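PDB 3ZBQ: Phikz039 from Pseudomonas phage phikz, which belongs to the tubulin/FtsZ family as the phage tubulin PhuZ and holds guanosine-5'-diphosphate in its nucleotide pocket. Local coordinates for residues Tyr32-Ser36 and Val37-His41; Gln318-Ser321 and Ser322-Phe326. All blocks are in the same frame, centred on the assembly; numbering follows the deposited sequence.

Contact 1 of 2, residues Tyr32-Ser36 and Val37-His41; sequences YIDTS and VQNKH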
loop_
_atom_site.group_PDB
_atom_site.type_symbol
_atom_site.label_atom_id
_atom_site.label_comp_id
_atom_site.label_asym_id
_atom_site.label_seq_id
_atom_site.Cartn_x
_atom_site.Cartn_y
_atom_site.Cartn_z
ATOM N N TYR A 32 -3.948 -2.255 13.647
ATOM C CA TYR A 32 -4.103 -0.879 13.201
ATOM C C TYR A 32 -3.042 0.014 13.820
ATOM O O TYR A 32 -2.816 -0.029 15.030
ATOM C CB TYR A 32 -5.452 -0.335 13.644
ATOM C CG TYR A 32 -6.663 -0.999 13.045
ATOM C CD1 TYR A 32 -7.204 -2.151 13.612
ATOM C CD2 TYR A 32 -7.303 -0.442 11.948
ATOM C CE1 TYR A 32 -8.342 -2.742 13.080
ATOM C CE2 TYR A 32 -8.434 -1.033 11.403
ATOM C CZ TYR A 32 -8.945 -2.175 11.977
ATOM O OH TYR A 32 -10.072 -2.750 11.445
ATOM N N ILE A 33 -2.400 0.829 12.991
ATOM C CA ILE A 33 -1.363 1.739 13.457
ATOM C C ILE A 33 -1.601 3.118 12.856
ATOM O O ILE A 33 -1.727 3.264 11.641
ATOM C CB ILE A 33 0.060 1.262 13.064
ATOM C CG1 ILE A 33 0.266 -0.223 13.391
ATOM C CG2 ILE A 33 1.123 2.105 13.763
ATOM C CD1 ILE A 33 -0.133 -1.139 12.272
ATOM N N ASP A 34 -1.660 4.134 13.706
ATOM C CA ASP A 34 -1.915 5.492 13.233
ATOM C C ASP A 34 -1.282 6.497 14.178
ATOM O O ASP A 34 -0.695 6.129 15.202
ATOM C CB ASP A 34 -3.422 5.744 13.150
ATOM C CG ASP A 34 -3.789 6.852 12.173
ATOM O OD1 ASP A 34 -2.891 7.611 11.730
ATOM O OD2 ASP A 34 -4.992 6.958 11.847
ATOM N N THR A 35 -1.406 7.769 13.823
ATOM C CA THR A 35 -0.931 8.878 14.652
ATOM C C THR A 35 -2.120 9.704 15.132
ATOM O O THR A 35 -1.981 10.869 15.518
ATOM C CB THR A 35 0.009 9.790 13.856
ATOM O OG1 THR A 35 -0.696 10.276 12.708
ATOM C CG2 THR A 35 1.248 9.010 13.384
ATOM N N SER A 36 -3.298 9.096 15.113
ATOM C CA SER A 36 -4.538 9.832 15.337
ATOM C C SER A 36 -5.559 8.955 16.055
ATOM O O SER A 36 -5.764 7.804 15.667
ATOM C CB SER A 36 -5.091 10.293 13.985
ATOM O OG SER A 36 -6.473 10.602 14.044
ATOM N N VAL A 37 -6.182 9.483 17.111
ATOM C CA VAL A 37 -7.241 8.741 17.805
ATOM C C VAL A 37 -8.583 8.939 17.112
ATOM O O VAL A 37 -9.500 8.141 17.275
ATOM C CB VAL A 37 -7.350 9.116 19.300
ATOM C CG1 VAL A 37 -6.030 8.878 19.990
ATOM C CG2 VAL A 37 -7.772 10.573 19.464
ATOM N N GLN A 38 -8.687 10.007 16.328
ATOM C CA GLN A 38 -9.943 10.327 15.664
ATOM C C GLN A 38 -10.363 9.230 14.680
ATOM O O GLN A 38 -11.555 8.940 14.527
ATOM C CB GLN A 38 -9.852 11.675 14.947
ATOM C CG GLN A 38 -11.213 12.241 14.595
ATOM C CD GLN A 38 -11.298 12.758 13.177
ATOM O OE1 GLN A 38 -10.316 12.749 12.439
ATOM N NE2 GLN A 38 -12.488 13.219 12.788
ATOM N N ASN A 39 -9.381 8.606 14.031
ATOM C CA ASN A 39 -9.665 7.610 13.005
ATOM C C ASN A 39 -10.143 6.285 13.572
ATOM O O ASN A 39 -10.595 5.409 12.828
ATOM C CB ASN A 39 -8.432 7.374 12.129
ATOM C CG ASN A 39 -8.180 8.511 11.162
ATOM O OD1 ASN A 39 -9.115 9.182 10.710
ATOM N ND2 ASN A 39 -6.914 8.734 10.833
ATOM N N LYS A 40 -10.023 6.132 14.886
ATOM C CA LYS A 40 -10.515 4.931 15.541
ATOM C C LYS A 40 -12.018 4.775 15.323
ATOM O O LYS A 40 -12.771 5.762 15.251
ATOM C CB LYS A 40 -10.155 4.935 17.025
ATOM C CG LYS A 40 -8.655 4.780 17.280
ATOM C CD LYS A 40 -8.286 5.091 18.724
ATOM C CE LYS A 40 -8.919 4.113 19.690
ATOM N NZ LYS A 40 -8.911 4.659 21.086
ATOM N N HIS A 41 -12.434 3.526 15.163
ATOM C CA HIS A 41 -13.834 3.195 14.950
ATOM C C HIS A 41 -14.208 2.024 15.858
ATOM O O HIS A 41 -13.391 1.578 16.675
ATOM C CB HIS A 41 -14.073 2.852 13.480
ATOM C CG HIS A 41 -13.074 1.891 12.918
ATOM N ND1 HIS A 41 -13.031 0.561 13.282
ATOM C CD2 HIS A 41 -12.064 2.070 12.031
ATOM C CE1 HIS A 41 -12.048 -0.040 12.634
ATOM N NE2 HIS A 41 -11.448 0.852 11.865
#
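In the nucleotide-binding domain of this tubulin/FtsZ fold, strand 30-34 of the parallel part of the sheet ends, and after Thr-35 and Ser-36 the chain enters a type I turn; Asp-34 at the strand's end meets Asn-39, the third residue of that turn. The turn runs from Val-37 to Lys-40, with Lys-40 N donating to Val-37 O at 3.2 Å. This folds residues 37-41 back beside the strand end. Asn-39 ND2 then gives a nearly straight bond (173°) to Asp-34 OD2 at 2.8 Å. Carboxylate and amide lie almost coplanar: the donor uses the syn lone pair of OD2, and OD2 sits in the amide plane. The Asp-34 carboxylate reaches this position because CG lies opposite the backbone N (chi1 -157°). Its second oxygen, OD1, takes Thr-35 N at 2.6 Å from the anti side, though well out of the carboxylate plane, so both oxygens are gripped and the group's rotation is restrained. Between these residues Ser-36 adds a weak ST turn, Gln-38 N to Ser-36 OG at 3.2 Å. The amide oxygen of Asn-39 has a weak hydrogen bond from Arg-18 of helix 13-23, and its side chain comes to about 4 Å from the bound guanosine-5'-diphosphate. The bond to Asp-34 probably helps to fix a group that borders the nucleotide. Farther out, the rings of His-41 and Tyr-32 form an offset edge-to-face pair, with centroids 5.2 Å apart and planes at 78°. The edge of His-41 is turned to the Tyr-32 face, while His-41 ND1 takes the backbone N of His-43. The Tyr-32 hydroxyl lies in the plane of the imidazole at its edge, with OH 3.6 Å from His-41 CE1.

Contact 2 of 2, residues Gln318-Ser321 and Ser322-Phe326; sequences QATS and SGLVF
With chi1 at 70°, Thr-320 sets its OG1 between its own backbone N and carbonyl carbon, facing the backbone of Leu-324; Ser-322, with chi1 at 58°, brings its OG to 3.0 Å from Thr-320 OG1. From this position OG1 accepts Leu-324 N at 3.1 Å and, weakly, Ser-322 N, so one hydroxyl oxygen serves two amides of the turn. The same torsion leaves the CG2 methyl of Thr-320 pointing along the hairpin, where it meets Phe-326 CE2 at 4.0 Å. The backbone evidence identifies the motif as a type I turn with a G1 bulge. Residues 320-323 form the turn, closed by Gly-323 N to Thr-320 O at 2.8 Å, and the reverse bond skips one residue, running from Thr-320 N to Leu-324 O at 2.9 Å. The latter is fairly straight (164°), with the donor in the carbonyl plane. Gly-323 has positive phi, a conformation in which a beta carbon would jam against the preceding carbonyl oxygen. Beyond this closure the two arms run roughly antiparallel, and Ala-319 CB rests on Val-325 CG2 at 4.0 Å. Farther along, water does the pairing: water 1, its oxygen 2.7 Å from Gln-318 O, links that carbonyl to Phe-326 N, while water 2 joins Gln-318 N to Phe-326 O. A third water spans Gln-318 O and Leu-324 O. The whole hairpin is at the surface, and all nine of its residues touch crystal neighbours. Direct bonds therefore close the turn, whereas solvent bridges its open end; this suggests that the tip is held by its own bonds, while the spacing of the arms probably depends on water and on lattice packing.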
loop_
_atom_site.group_PDB
_atom_site.type_symbol
_atom_site.label_atom_id
_atom_site.label_comp_id
_atom_site.label_asym_id
_atom_site.label_seq_id
_atom_site.Cartn_x
_atom_site.Cartn_y
_atom_site.Cartn_z
ATOM N N GLN A 318 5.572 51.636 9.497
ATOM C CA GLN A 318 6.206 51.194 10.733
ATOM C C GLN A 318 5.330 50.163 11.425
ATOM O O GLN A 318 4.103 50.296 11.422
ATOM C CB GLN A 318 6.385 52.376 11.684
ATOM C CG GLN A 318 7.471 53.352 11.294
ATOM C CD GLN A 318 8.102 54.012 12.509
ATOM O OE1 GLN A 318 7.478 54.835 13.181
ATOM N NE2 GLN A 318 9.341 53.637 12.808
ATOM N N ALA A 319 5.951 49.148 12.027
ATOM C CA ALA A 319 5.216 48.141 12.789
ATOM C C ALA A 319 5.668 48.092 14.246
ATOM O O ALA A 319 6.860 48.233 14.538
ATOM C CB ALA A 319 5.388 46.763 12.154
ATOM N N THR A 320 4.722 47.865 15.159
ATOM C CA THR A 320 5.063 47.616 16.564
ATOM C C THR A 320 5.586 46.192 16.704
ATOM O O THR A 320 5.499 45.393 15.763
ATOM C CB THR A 320 3.854 47.764 17.505
ATOM O OG1 THR A 320 2.942 46.679 17.294
ATOM C CG2 THR A 320 3.129 49.082 17.263
ATOM N N SER A 321 6.096 45.859 17.888
ATOM C CA SER A 321 6.697 44.546 18.094
ATOM C C SER A 321 5.694 43.411 17.892
ATOM O O SER A 321 6.095 42.266 17.672
ATOM C CB SER A 321 7.346 44.448 19.481
ATOM O OG SER A 321 6.395 44.646 20.508
ATOM N N SER A 322 4.399 43.726 17.959
ATOM C CA SER A 322 3.344 42.726 17.744
ATOM C C SER A 322 2.861 42.675 16.296
ATOM O O SER A 322 2.151 41.742 15.902
ATOM C CB SER A 322 2.155 42.993 18.665
ATOM O OG SER A 322 1.640 44.294 18.445
ATOM N N GLY A 323 3.245 43.671 15.504
ATOM C CA GLY A 323 2.819 43.743 14.116
ATOM C C GLY A 323 1.752 44.785 13.823
ATOM O O GLY A 323 1.275 44.873 12.686
ATOM N N LEU A 324 1.365 45.579 14.825
ATOM C CA LEU A 324 0.391 46.644 14.597
ATOM C C LEU A 324 0.999 47.734 13.724
ATOM O O LEU A 324 2.136 48.159 13.943
ATOM C CB LEU A 324 -0.113 47.262 15.909
ATOM C CG LEU A 324 -0.855 46.359 16.896
ATOM C CD1 LEU A 324 -1.422 47.203 18.037
ATOM C CD2 LEU A 324 -1.962 45.578 16.214
ATOM N N VAL A 325 0.230 48.182 12.735
ATOM C CA VAL A 325 0.658 49.251 11.835
ATOM C C VAL A 325 -0.410 50.338 11.823
ATOM O O VAL A 325 -1.603 50.044 11.729
ATOM C CB VAL A 325 0.859 48.721 10.404
ATOM C CG1 VAL A 325 1.284 49.848 9.453
ATOM C CG2 VAL A 325 1.879 47.590 10.395
ATOM N N PHE A 326 0.008 51.594 11.925
ATOM C CA PHE A 326 -0.941 52.696 11.855
ATOM C C PHE A 326 -0.758 53.496 10.563
ATOM O O PHE A 326 0.368 53.800 10.157
ATOM C CB PHE A 326 -0.832 53.564 13.118
ATOM C CG PHE A 326 -0.875 52.758 14.387
ATOM C CD1 PHE A 326 -2.088 52.360 14.931
ATOM C CD2 PHE A 326 0.299 52.358 15.006
ATOM C CE1 PHE A 326 -2.130 51.590 16.080
ATOM C CE2 PHE A 326 0.270 51.592 16.157
ATOM C CZ PHE A 326 -0.947 51.206 16.692
HETATM O O HOH W 1 2.643 52.463 12.273
HETATM O O HOH W 2 3.014 53.192 9.502
HETATM O O HOH W 3 3.167 50.988 14.434
#

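How the contacts relate
The contacts belong to different parts of the chain and do not touch: their centres are 43 Å apart and their nearest atoms about 31 Å apart. The centre of contact 1 is about 17 Å from the centre of the chain, in the nucleotide-binding domain, with the Asn-39 side chain bordering the bound guanosine-5'-diphosphate. That of contact 2 is about 50 Å from the same point, far from this domain on the extended tail that follows helix 284-304. In both, a side-chain oxygen accepts a backbone amide of the turn, weakly in contact 1, where the main bond is between two side chains. Contact 1 is packed partly inside the domain, whereas residues 318-326 stand away from it.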